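Local coordinates for protein carboxylesterase (Ferroplasma acidiphilum, PDB 3WJ2) that probably hydrolyses carboxylic ester bonds as a carboxylesterase of the alpha/beta-hydrolase fold, at residues E114-A118 / P119-F123; K139-D143 / F144-G148; L165-K168 / C169-G172; G292-N295 / I296-V300. All coordinates share one frame; numbering follows the deposited sequence.

Contact 1: residues E114-A118 / P119-F123; sequences EYRLA and PEHKF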
loop_
_atom_site.group_PDB
_atom_site.type_symbol
_atom_site.label_atom_id
_atom_site.label_comp_id
_atom_site.label_asym_id
_atom_site.label_seq_id
_atom_site.Cartn_x
_atom_site.Cartn_y
_atom_site.Cartn_z
ATOM N N GLU B 114 -35.947 -6.931 -7.398
ATOM C CA GLU B 114 -35.401 -7.659 -8.549
ATOM C C GLU B 114 -35.336 -6.836 -9.807
ATOM O O GLU B 114 -36.249 -6.936 -10.690
ATOM C CB GLU B 114 -36.188 -8.965 -8.888
ATOM C CG GLU B 114 -35.595 -10.097 -8.245
ATOM C CD GLU B 114 -36.362 -11.391 -8.536
ATOM O OE1 GLU B 114 -37.278 -11.477 -9.418
ATOM O OE2 GLU B 114 -36.071 -12.281 -7.748
ATOM N N TYR B 115 -34.218 -6.125 -10.011
ATOM C CA TYR B 115 -34.019 -5.420 -11.293
ATOM C C TYR B 115 -33.650 -6.345 -12.410
ATOM O O TYR B 115 -33.343 -7.529 -12.166
ATOM C CB TYR B 115 -32.881 -4.368 -11.080
ATOM C CG TYR B 115 -31.551 -4.991 -10.590
ATOM C CD1 TYR B 115 -30.600 -5.486 -11.537
ATOM C CD2 TYR B 115 -31.290 -5.113 -9.191
ATOM C CE1 TYR B 115 -29.411 -6.029 -11.036
ATOM C CE2 TYR B 115 -30.050 -5.598 -8.737
ATOM C CZ TYR B 115 -29.173 -6.057 -9.682
ATOM O OH TYR B 115 -27.956 -6.631 -9.350
ATOM N N ARG B 116 -33.750 -5.852 -13.630
ATOM C CA ARG B 116 -33.555 -6.704 -14.858
ATOM C C ARG B 116 -32.046 -6.945 -15.046
ATOM O O ARG B 116 -31.180 -6.050 -14.795
ATOM C CB ARG B 116 -34.187 -6.043 -16.056
ATOM C CG ARG B 116 -35.751 -6.087 -15.885
ATOM C CD ARG B 116 -36.435 -5.259 -17.004
ATOM N NE ARG B 116 -36.018 -3.856 -16.903
ATOM C CZ ARG B 116 -36.236 -2.901 -17.806
ATOM N NH1 ARG B 116 -36.884 -3.310 -18.937
ATOM N NH2 ARG B 116 -35.811 -1.651 -17.638
ATOM N N LEU B 117 -31.719 -8.146 -15.526
ATOM C CA LEU B 117 -30.353 -8.596 -15.580
ATOM C C LEU B 117 -29.842 -8.679 -17.016
ATOM O O LEU B 117 -30.559 -8.893 -17.981
ATOM C CB LEU B 117 -30.217 -10.015 -14.917
ATOM C CG LEU B 117 -30.689 -9.975 -13.489
ATOM C CD1 LEU B 117 -30.815 -11.513 -13.003
ATOM C CD2 LEU B 117 -29.695 -9.198 -12.640
ATOM N N ALA B 118 -28.514 -8.523 -17.124
ATOM C CA ALA B 118 -27.801 -8.539 -18.397
ATOM C C ALA B 118 -27.322 -9.963 -18.671
ATOM O O ALA B 118 -27.254 -10.807 -17.730
ATOM C CB ALA B 118 -26.556 -7.648 -18.232
ATOM N N PRO B 119 -27.075 -10.275 -19.974
ATOM C CA PRO B 119 -27.092 -9.399 -21.153
ATOM C C PRO B 119 -28.451 -9.280 -21.802
ATOM O O PRO B 119 -28.568 -8.487 -22.770
ATOM C CB PRO B 119 -26.130 -10.143 -22.147
ATOM C CG PRO B 119 -26.413 -11.596 -21.763
ATOM C CD PRO B 119 -26.551 -11.620 -20.275
ATOM N N GLU B 120 -29.457 -9.998 -21.263
ATOM C CA GLU B 120 -30.760 -9.878 -21.874
ATOM C C GLU B 120 -31.248 -8.448 -21.783
ATOM O O GLU B 120 -31.933 -7.962 -22.686
ATOM C CB GLU B 120 -31.761 -10.866 -21.281
ATOM C CG GLU B 120 -31.383 -12.350 -21.452
ATOM C CD GLU B 120 -30.489 -12.937 -20.328
ATOM O OE1 GLU B 120 -30.398 -14.189 -20.249
ATOM O OE2 GLU B 120 -29.929 -12.177 -19.508
ATOM N N HIS B 121 -30.864 -7.781 -20.695
ATOM C CA HIS B 121 -31.269 -6.416 -20.430
ATOM C C HIS B 121 -29.967 -5.652 -20.088
ATOM O O HIS B 121 -29.406 -5.817 -18.979
ATOM C CB HIS B 121 -32.284 -6.294 -19.297
ATOM C CG HIS B 121 -33.520 -7.077 -19.530
ATOM N ND1 HIS B 121 -34.567 -6.618 -20.300
ATOM C CD2 HIS B 121 -33.856 -8.309 -19.102
ATOM C CE1 HIS B 121 -35.486 -7.577 -20.364
ATOM N NE2 HIS B 121 -35.075 -8.609 -19.659
ATOM N N LYS B 122 -29.495 -4.892 -21.040
ATOM C CA LYS B 122 -28.239 -4.173 -20.858
ATOM C C LYS B 122 -28.461 -2.818 -20.217
ATOM O O LYS B 122 -29.624 -2.298 -20.137
ATOM C CB LYS B 122 -27.554 -4.033 -22.237
ATOM C CG LYS B 122 -26.879 -5.384 -22.565
ATOM C CD LYS B 122 -26.247 -5.357 -23.896
ATOM C CE LYS B 122 -25.543 -6.617 -24.167
ATOM N NZ LYS B 122 -24.164 -6.758 -23.602
ATOM N N PHE B 123 -27.355 -2.205 -19.786
ATOM C CA PHE B 123 -27.431 -0.816 -19.329
ATOM C C PHE B 123 -28.112 0.010 -20.371
ATOM O O PHE B 123 -27.838 -0.134 -21.607
ATOM C CB PHE B 123 -25.998 -0.275 -19.105
ATOM C CG PHE B 123 -25.955 1.162 -18.679
ATOM C CD1 PHE B 123 -26.225 1.526 -17.376
ATOM C CD2 PHE B 123 -25.787 2.178 -19.655
ATOM C CE1 PHE B 123 -26.223 2.830 -16.924
ATOM C CE2 PHE B 123 -25.765 3.570 -19.233
ATOM C CZ PHE B 123 -25.996 3.914 -17.917
HETATM O O HOH W 1 -29.686 -4.330 -16.909
#
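Arg116 lays its aliphatic part across His121, the two side chains crossing at roughly a right angle. Its CB starts the contact, 3.7 Å from His121 CG. The chain then runs out with CG anti to the carbonyl carbon (chi1 -70°) and brings CD over one face of the ring, 4.1 Å from the His121 centroid, a CH-pi contact. Beyond CD it bends at chi3, and the guanidinium, its plane 34° from that of the ring, passes obliquely near His121 ND1 while NE forms a salt bridge with Asp129. The backbone sets up this crossing: His121 N donates to Leu117 O (2.9 Å), closing a turn that holds the cis peptide bond between Ala118 and Pro119. A water lies 2.6 Å from His121 O and 3.1 Å from Arg116 O. An alanine in place of His121 would probably leave the Arg116 methylenes without their flat support and the arginine chain freer to swing. Glu120 is engaged separately by Arg33. The YRLAPE sequence is of the kind found in hormone-sensitive-lipase relatives; here it leads from strand 109-113 to helix 125-139, with Leu117 and Pro119 against helix 29-43 and Tyr115 against helix 125-139.

Contact 2: residues K139-D143 / F144-G148; sequences KKKKD and FGIEG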
loop_
_atom_site.group_PDB
_atom_site.type_symbol
_atom_site.label_atom_id
_atom_site.label_comp_id
_atom_site.label_asym_id
_atom_site.label_seq_id
_atom_site.Cartn_x
_atom_site.Cartn_y
_atom_site.Cartn_z
ATOM N N LYS B 139 -43.180 7.544 -3.911
ATOM C CA LYS B 139 -44.513 8.145 -4.155
ATOM C C LYS B 139 -45.581 7.379 -3.488
ATOM O O LYS B 139 -46.528 7.995 -2.989
ATOM C CB LYS B 139 -44.831 8.207 -5.616
ATOM C CG LYS B 139 -44.010 9.229 -6.333
ATOM C CD LYS B 139 -44.214 9.128 -7.907
ATOM C CE LYS B 139 -44.846 7.796 -8.443
ATOM N NZ LYS B 139 -44.612 7.653 -9.937
ATOM N N LYS B 140 -45.496 6.059 -3.494
ATOM C CA LYS B 140 -46.562 5.211 -3.002
ATOM C C LYS B 140 -46.273 4.695 -1.597
ATOM O O LYS B 140 -46.603 3.575 -1.285
ATOM C CB LYS B 140 -46.785 4.023 -3.960
ATOM C CG LYS B 140 -47.192 4.523 -5.356
ATOM C CD LYS B 140 -47.425 3.361 -6.246
ATOM C CE LYS B 140 -47.496 3.830 -7.715
ATOM N NZ LYS B 140 -48.578 4.885 -7.929
ATOM N N LYS B 141 -45.526 5.459 -0.795
ATOM C CA LYS B 141 -45.003 4.898 0.459
ATOM C C LYS B 141 -46.109 4.364 1.372
ATOM O O LYS B 141 -45.964 3.331 2.035
ATOM C CB LYS B 141 -44.002 5.857 1.167
ATOM C CG LYS B 141 -44.501 7.235 1.380
ATOM C CD LYS B 141 -43.783 7.908 2.499
ATOM C CE LYS B 141 -42.333 8.160 2.266
ATOM N NZ LYS B 141 -41.909 9.255 3.210
ATOM N N LYS B 142 -47.239 5.065 1.374
ATOM C CA LYS B 142 -48.307 4.625 2.250
ATOM C C LYS B 142 -48.781 3.185 1.866
ATOM O O LYS B 142 -49.114 2.370 2.739
ATOM C CB LYS B 142 -49.366 5.744 2.397
ATOM C CG LYS B 142 -50.345 5.913 1.234
ATOM C CD LYS B 142 -50.499 7.378 0.766
ATOM C CE LYS B 142 -50.907 7.433 -0.729
ATOM N NZ LYS B 142 -50.278 6.312 -1.530
ATOM N N ASP B 143 -48.672 2.801 0.591
ATOM C CA ASP B 143 -49.094 1.445 0.159
ATOM C C ASP B 143 -48.220 0.318 0.680
ATOM O O ASP B 143 -48.658 -0.832 0.789
ATOM C CB ASP B 143 -49.197 1.343 -1.359
ATOM C CG ASP B 143 -50.116 2.389 -1.952
ATOM O OD1 ASP B 143 -51.022 2.934 -1.259
ATOM O OD2 ASP B 143 -49.911 2.684 -3.134
ATOM N N PHE B 144 -46.963 0.650 0.969
ATOM C CA PHE B 144 -46.036 -0.277 1.587
ATOM C C PHE B 144 -45.944 -0.118 3.100
ATOM O O PHE B 144 -45.121 -0.807 3.744
ATOM C CB PHE B 144 -44.624 -0.113 0.966
ATOM C CG PHE B 144 -44.588 -0.411 -0.522
ATOM C CD1 PHE B 144 -44.211 -1.673 -1.001
ATOM C CD2 PHE B 144 -44.970 0.567 -1.431
ATOM C CE1 PHE B 144 -44.198 -1.926 -2.358
ATOM C CE2 PHE B 144 -44.984 0.346 -2.759
ATOM C CZ PHE B 144 -44.628 -0.909 -3.273
ATOM N N GLY B 145 -46.809 0.722 3.674
ATOM C CA GLY B 145 -46.803 0.933 5.143
ATOM C C GLY B 145 -45.582 1.677 5.661
ATOM O O GLY B 145 -45.197 1.546 6.825
ATOM N N ILE B 146 -45.024 2.515 4.801
ATOM C CA ILE B 146 -43.878 3.305 5.145
ATOM C C ILE B 146 -44.386 4.679 5.502
ATOM O O ILE B 146 -44.850 5.405 4.619
ATOM C CB ILE B 146 -42.840 3.383 3.954
ATOM C CG1 ILE B 146 -42.380 1.979 3.594
ATOM C CG2 ILE B 146 -41.699 4.370 4.301
ATOM C CD1 ILE B 146 -41.766 1.868 2.123
ATOM N N GLU B 147 -44.262 5.027 6.782
ATOM C CA GLU B 147 -44.582 6.359 7.295
ATOM C C GLU B 147 -43.379 7.259 7.404
ATOM O O GLU B 147 -43.531 8.493 7.389
ATOM C CB GLU B 147 -45.290 6.245 8.687
ATOM C CG GLU B 147 -46.608 5.435 8.616
ATOM C CD GLU B 147 -47.532 5.913 7.484
ATOM O OE1 GLU B 147 -47.737 7.142 7.382
ATOM O OE2 GLU B 147 -48.042 5.075 6.672
ATOM N N GLY B 148 -42.163 6.662 7.497
ATOM C CA GLY B 148 -40.967 7.483 7.708
ATOM C C GLY B 148 -40.159 7.598 6.425
ATOM O O GLY B 148 -40.727 7.858 5.331
#
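Lys141 and Lys142 meet Phe144, Gly145 and Ile146 in a tight local turn that carries the chain from the end of helix 125-139 toward strand 150-155. Lys141 O is its main acceptor: Ile146 N donates to it at 3.0 Å in a fairly straight bond (163°), from above the carbonyl plane, and Phe144 N adds a weak bond. One residue on, Gly145 N reaches Lys142 O at 3.0 Å. A bond spanning five residues around one spanning three, with Gly145 at positive phi (69°), is the pattern of a Schellman motif, here ending a short helical turn that follows the main helix. The Lys141 side chain starts with CG wedged between its backbone N and carbonyl carbon (chi1 52°), which sends it along the backbone of Ile146 toward Gly148. Lys141 CB lies 3.9 Å from Ile146 CB, and Lys141 CD passes 3.4 Å from Ile146 O. At the tip, Lys141 NZ donates to Gly148 O at 2.8 Å, nearly in line with that C=O. Phe144 turns a ring edge to the backbone, its CD2 3.4 Å from Lys140 O in the ring plane. The buried ring packs on Tyr136 and Ile137 of helix 125-139 and meets the ring of Tyr56 obliquely, while Ile146 reaches Ile111 of strand 109-113. On the exposed side, Lys142 NZ and Asp143 OD1 form a weak salt bridge 3.5 Å long.

Contact 3: residues L165-K168 / C169-G172; sequences LCLK and CRDG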
loop_
_atom_site.group_PDB
_atom_site.type_symbol
_atom_site.label_atom_id
_atom_site.label_comp_id
_atom_site.label_asym_id
_atom_site.label_seq_id
_atom_site.Cartn_x
_atom_site.Cartn_y
_atom_site.Cartn_z
ATOM N N LEU B 165 -28.109 5.794 -8.691
ATOM C CA LEU B 165 -29.459 6.370 -8.702
ATOM C C LEU B 165 -29.391 7.665 -7.877
ATOM O O LEU B 165 -30.103 8.625 -8.236
ATOM C CB LEU B 165 -30.564 5.388 -8.231
ATOM C CG LEU B 165 -30.625 5.117 -6.731
ATOM C CD1 LEU B 165 -31.573 6.092 -6.078
ATOM C CD2 LEU B 165 -31.256 3.710 -6.556
ATOM N N CYS B 166 -28.549 7.729 -6.821
ATOM C CA CYS B 166 -28.434 8.954 -5.996
ATOM C C CYS B 166 -27.902 10.069 -6.858
ATOM O O CYS B 166 -28.432 11.191 -6.772
ATOM C CB CYS B 166 -27.533 8.765 -4.811
ATOM S SG CYS B 166 -28.362 7.638 -3.587
ATOM N N LEU B 167 -26.936 9.770 -7.700
ATOM C CA LEU B 167 -26.365 10.817 -8.583
ATOM C C LEU B 167 -27.465 11.348 -9.505
ATOM O O LEU B 167 -27.568 12.565 -9.757
ATOM C CB LEU B 167 -25.294 10.214 -9.499
ATOM C CG LEU B 167 -23.950 10.123 -8.845
ATOM C CD1 LEU B 167 -23.014 9.361 -9.739
ATOM C CD2 LEU B 167 -23.289 11.639 -8.641
ATOM N N LYS B 168 -28.311 10.474 -10.048
ATOM C CA LYS B 168 -29.371 10.985 -10.967
ATOM C C LYS B 168 -30.441 11.786 -10.202
ATOM O O LYS B 168 -30.992 12.822 -10.733
ATOM C CB LYS B 168 -30.005 9.794 -11.738
ATOM C CG LYS B 168 -31.088 10.326 -12.730
ATOM C CD LYS B 168 -31.620 9.285 -13.695
ATOM C CE LYS B 168 -32.958 9.887 -14.350
ATOM N NZ LYS B 168 -33.242 8.851 -15.489
ATOM N N CYS B 169 -30.812 11.387 -8.987
ATOM C CA CYS B 169 -31.725 12.187 -8.122
ATOM C C CYS B 169 -31.107 13.550 -7.930
ATOM O O CYS B 169 -31.852 14.563 -8.105
ATOM C CB CYS B 169 -31.939 11.544 -6.719
ATOM S SG CYS B 169 -32.868 9.981 -6.795
ATOM N N ARG B 170 -29.801 13.588 -7.746
ATOM C CA ARG B 170 -29.151 14.901 -7.442
ATOM C C ARG B 170 -29.228 15.728 -8.704
ATOM O O ARG B 170 -29.663 16.974 -8.651
ATOM C CB ARG B 170 -27.718 14.601 -6.941
ATOM C CG ARG B 170 -26.934 15.827 -6.320
ATOM C CD ARG B 170 -26.462 16.754 -7.420
ATOM N NE ARG B 170 -25.719 16.114 -8.531
ATOM C CZ ARG B 170 -24.470 15.637 -8.459
ATOM N NH1 ARG B 170 -23.788 15.743 -7.307
ATOM N NH2 ARG B 170 -23.906 15.088 -9.525
ATOM N N ASP B 171 -28.872 15.109 -9.818
ATOM C CA ASP B 171 -28.839 15.854 -11.113
ATOM C C ASP B 171 -30.201 16.388 -11.475
ATOM O O ASP B 171 -30.295 17.563 -11.971
ATOM C CB ASP B 171 -28.325 14.946 -12.198
ATOM C CG ASP B 171 -26.871 14.586 -12.019
ATOM O OD1 ASP B 171 -26.136 15.311 -11.304
ATOM O OD2 ASP B 171 -26.394 13.638 -12.683
ATOM N N GLY B 172 -31.242 15.620 -11.248
ATOM C CA GLY B 172 -32.604 16.032 -11.643
ATOM C C GLY B 172 -33.336 16.881 -10.631
ATOM O O GLY B 172 -34.506 17.186 -10.887
#
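The last two turns of helix 157-172, the helix of a beta-alpha-beta unit, pair Leu165, Cys166, Leu167 and Lys168 with Cys169, Arg170, Asp171 and Gly172 through regular i to i+4 backbone bonds. Each is 2.9 Å long, as in Cys169 N to Leu165 O. On the inner side, Leu165 CD1 approaches Cys169 SG at 4.2 Å; both residues also pack on helix 125-139. Leu167 and Arg170 lie side by side and point the same way, with Leu167 CD2 3.6 Å from Arg170 NH2. Arg170 leaves the helix with CG anti to its backbone N (chi1 -170°), then bends at chi2 and chi3, which folds the guanidinium back beside Asp171. Arg170 NE and NH2 both donate to Asp171 OD1, each at 2.9 Å, and OD1 lies almost exactly in the guanidinium plane. This side-on, two-nitrogen salt bridge reaches OD1 from one face of the carboxylate. The other ends are also held: Arg170 NH1 donates to the carbonyl oxygens of Asp236 and Ser238, and Asp171 OD2 bonds Tyr228 OH, so the pair ties the helix end to neighbouring loops. A leucine at Arg170 would probably leave Asp171 OD1 without its two donors and cut the link to the 236-238 loop. Lys168, extended, reaches Tyr131 in a cation-pi contact. Strand 150-155, this helix and parallel strand 180-183 form a beta-alpha-beta crossover, as is typical of alpha/beta hydrolases; the helix probably follows the nucleophile elbow.

Contact 4: residues G292-N295 / I296-V300; sequences GARN and IVKMV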
loop_
_atom_site.group_PDB
_atom_site.type_symbol
_atom_site.label_atom_id
_atom_site.label_comp_id
_atom_site.label_asym_id
_atom_site.label_seq_id
_atom_site.Cartn_x
_atom_site.Cartn_y
_atom_site.Cartn_z
ATOM N N GLY B 292 -16.212 -12.607 11.251
ATOM C CA GLY B 292 -15.755 -11.207 10.999
ATOM C C GLY B 292 -16.721 -10.525 10.025
ATOM O O GLY B 292 -17.117 -9.349 10.326
ATOM N N ALA B 293 -17.029 -11.169 8.908
ATOM C CA ALA B 293 -17.971 -10.573 7.924
ATOM C C ALA B 293 -19.333 -10.328 8.582
ATOM O O ALA B 293 -19.971 -9.300 8.438
ATOM C CB ALA B 293 -18.070 -11.392 6.727
ATOM N N ARG B 294 -19.863 -11.338 9.301
ATOM C CA ARG B 294 -21.099 -11.137 10.054
ATOM C C ARG B 294 -21.082 -9.911 10.954
ATOM O O ARG B 294 -22.080 -9.166 11.023
ATOM C CB ARG B 294 -21.347 -12.430 10.917
ATOM C CG ARG B 294 -22.712 -12.433 11.546
ATOM C CD ARG B 294 -22.731 -13.832 12.321
ATOM N NE ARG B 294 -24.143 -14.032 12.668
ATOM C CZ ARG B 294 -25.006 -14.792 11.965
ATOM N NH1 ARG B 294 -24.640 -15.528 10.911
ATOM N NH2 ARG B 294 -26.254 -14.869 12.382
ATOM N N ASN B 295 -20.013 -9.683 11.718
ATOM C CA ASN B 295 -19.920 -8.544 12.612
ATOM C C ASN B 295 -19.883 -7.211 11.775
ATOM O O ASN B 295 -20.477 -6.244 12.245
ATOM C CB ASN B 295 -18.698 -8.637 13.449
ATOM C CG ASN B 295 -18.900 -9.580 14.589
ATOM O OD1 ASN B 295 -18.013 -10.432 14.854
ATOM N ND2 ASN B 295 -20.013 -9.480 15.236
ATOM N N ILE B 296 -19.227 -7.193 10.643
ATOM C CA ILE B 296 -19.230 -5.928 9.784
ATOM C C ILE B 296 -20.625 -5.649 9.320
ATOM O O ILE B 296 -21.082 -4.469 9.386
ATOM C CB ILE B 296 -18.189 -6.057 8.650
ATOM C CG1 ILE B 296 -16.821 -5.976 9.273
ATOM C CG2 ILE B 296 -18.413 -4.995 7.492
ATOM C CD1 ILE B 296 -15.736 -6.473 8.268
ATOM N N VAL B 297 -21.341 -6.682 8.837
ATOM C CA VAL B 297 -22.715 -6.450 8.416
ATOM C C VAL B 297 -23.577 -5.995 9.610
ATOM O O VAL B 297 -24.396 -5.097 9.480
ATOM C CB VAL B 297 -23.311 -7.741 7.775
ATOM C CG1 VAL B 297 -24.853 -7.492 7.478
ATOM C CG2 VAL B 297 -22.566 -8.136 6.543
ATOM N N LYS B 298 -23.468 -6.645 10.797
ATOM C CA LYS B 298 -24.203 -6.190 11.988
ATOM C C LYS B 298 -23.920 -4.719 12.370
ATOM O O LYS B 298 -24.813 -3.939 12.720
ATOM C CB LYS B 298 -23.801 -7.063 13.206
ATOM C CG LYS B 298 -24.447 -8.358 13.201
ATOM C CD LYS B 298 -23.872 -9.293 14.373
ATOM C CE LYS B 298 -24.082 -8.775 15.674
ATOM N NZ LYS B 298 -23.826 -10.014 16.516
ATOM N N MET B 299 -22.617 -4.317 12.248
ATOM C CA MET B 299 -22.150 -2.949 12.563
ATOM C C MET B 299 -22.980 -1.986 11.658
ATOM O O MET B 299 -23.522 -0.996 12.148
ATOM C CB MET B 299 -20.632 -2.795 12.263
ATOM C CG MET B 299 -19.866 -3.212 13.409
ATOM S SD MET B 299 -18.099 -3.067 12.668
ATOM C CE MET B 299 -17.768 -3.004 14.309
ATOM N N VAL B 300 -22.988 -2.235 10.396
ATOM C CA VAL B 300 -23.670 -1.356 9.436
ATOM C C VAL B 300 -25.164 -1.368 9.694
ATOM O O VAL B 300 -25.804 -0.316 9.804
ATOM C CB VAL B 300 -23.324 -1.777 8.013
ATOM C CG1 VAL B 300 -24.180 -0.980 7.048
ATOM C CG2 VAL B 300 -21.801 -1.481 7.749
#
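Gly292, Ala293, Arg294 and Asn295 are joined to Ile296, Val297, Lys298 and Met299 along helix 291-303, the last helix of this alpha/beta-hydrolase chain. Backbone bonds come first: four i to i+4 bonds run from Ile296 N, Val297 N, Lys298 N and Met299 N to the carbonyls of residues 292-295, the straightest being Val297 N to Ala293 O (3.0 Å, 172°). Contacts of side-chain carbons with backbone carbonyl oxygens follow the same turns. Ile296 CG1 rests 3.5 Å from Gly292 O and Val297 CG2 3.4 Å from Ala293 O, each branch touching a carbonyl oxygen of the preceding turn. Outward, these residues split their duties: Ile296 and Val300 pack on the central sheet at strand 243-248, Val300 also on strand 180-183, and Val297 meets Phe101 and Leu102 of helix 96-106. Charged chains occupy another side. Arg294 CG and Lys298 CD come within 4.4 Å of each other, but the like-charged ends stay apart, with Arg294 NE 5.6 Å from Lys298 NZ. Each end has its own partner: Arg294 NH1 bonds Phe287 O, and Lys298 NZ forms a salt bridge with Asp306 of the second subunit. Packing by Asn295, Ile296, Lys298 and Met299 on that subunit makes the helix part of an interface between chains. Lys298 bends at chi3 (61°) and lies alongside Asn295, both side chains pointing the same way. Nearer its own backbone, Lys298 CG sits 3.3 Å from Arg294 O.

Overall arrangement
All four contacts are local and lie in series along the chain, so none nests in or crosses another. Contact 1 closes a turn in the loop from strand 109-113 to helix 125-139. Contact 2 shapes the exit from that same helix toward strand 150-155, its centre about 27 Å from that of contact 1. Contact 3 finishes helix 157-172, which packs against helix 125-139, before the chain enters strand 180-183. Contact 4 lies in helix 291-303, on the opposite side of the chain's centre from contact 1 with about 17 Å between nearest atoms. Its helix packs on strands 180-183 and 243-248 and faces the second subunit, whereas contacts 1 to 3 touch no other protein chain of the assembly.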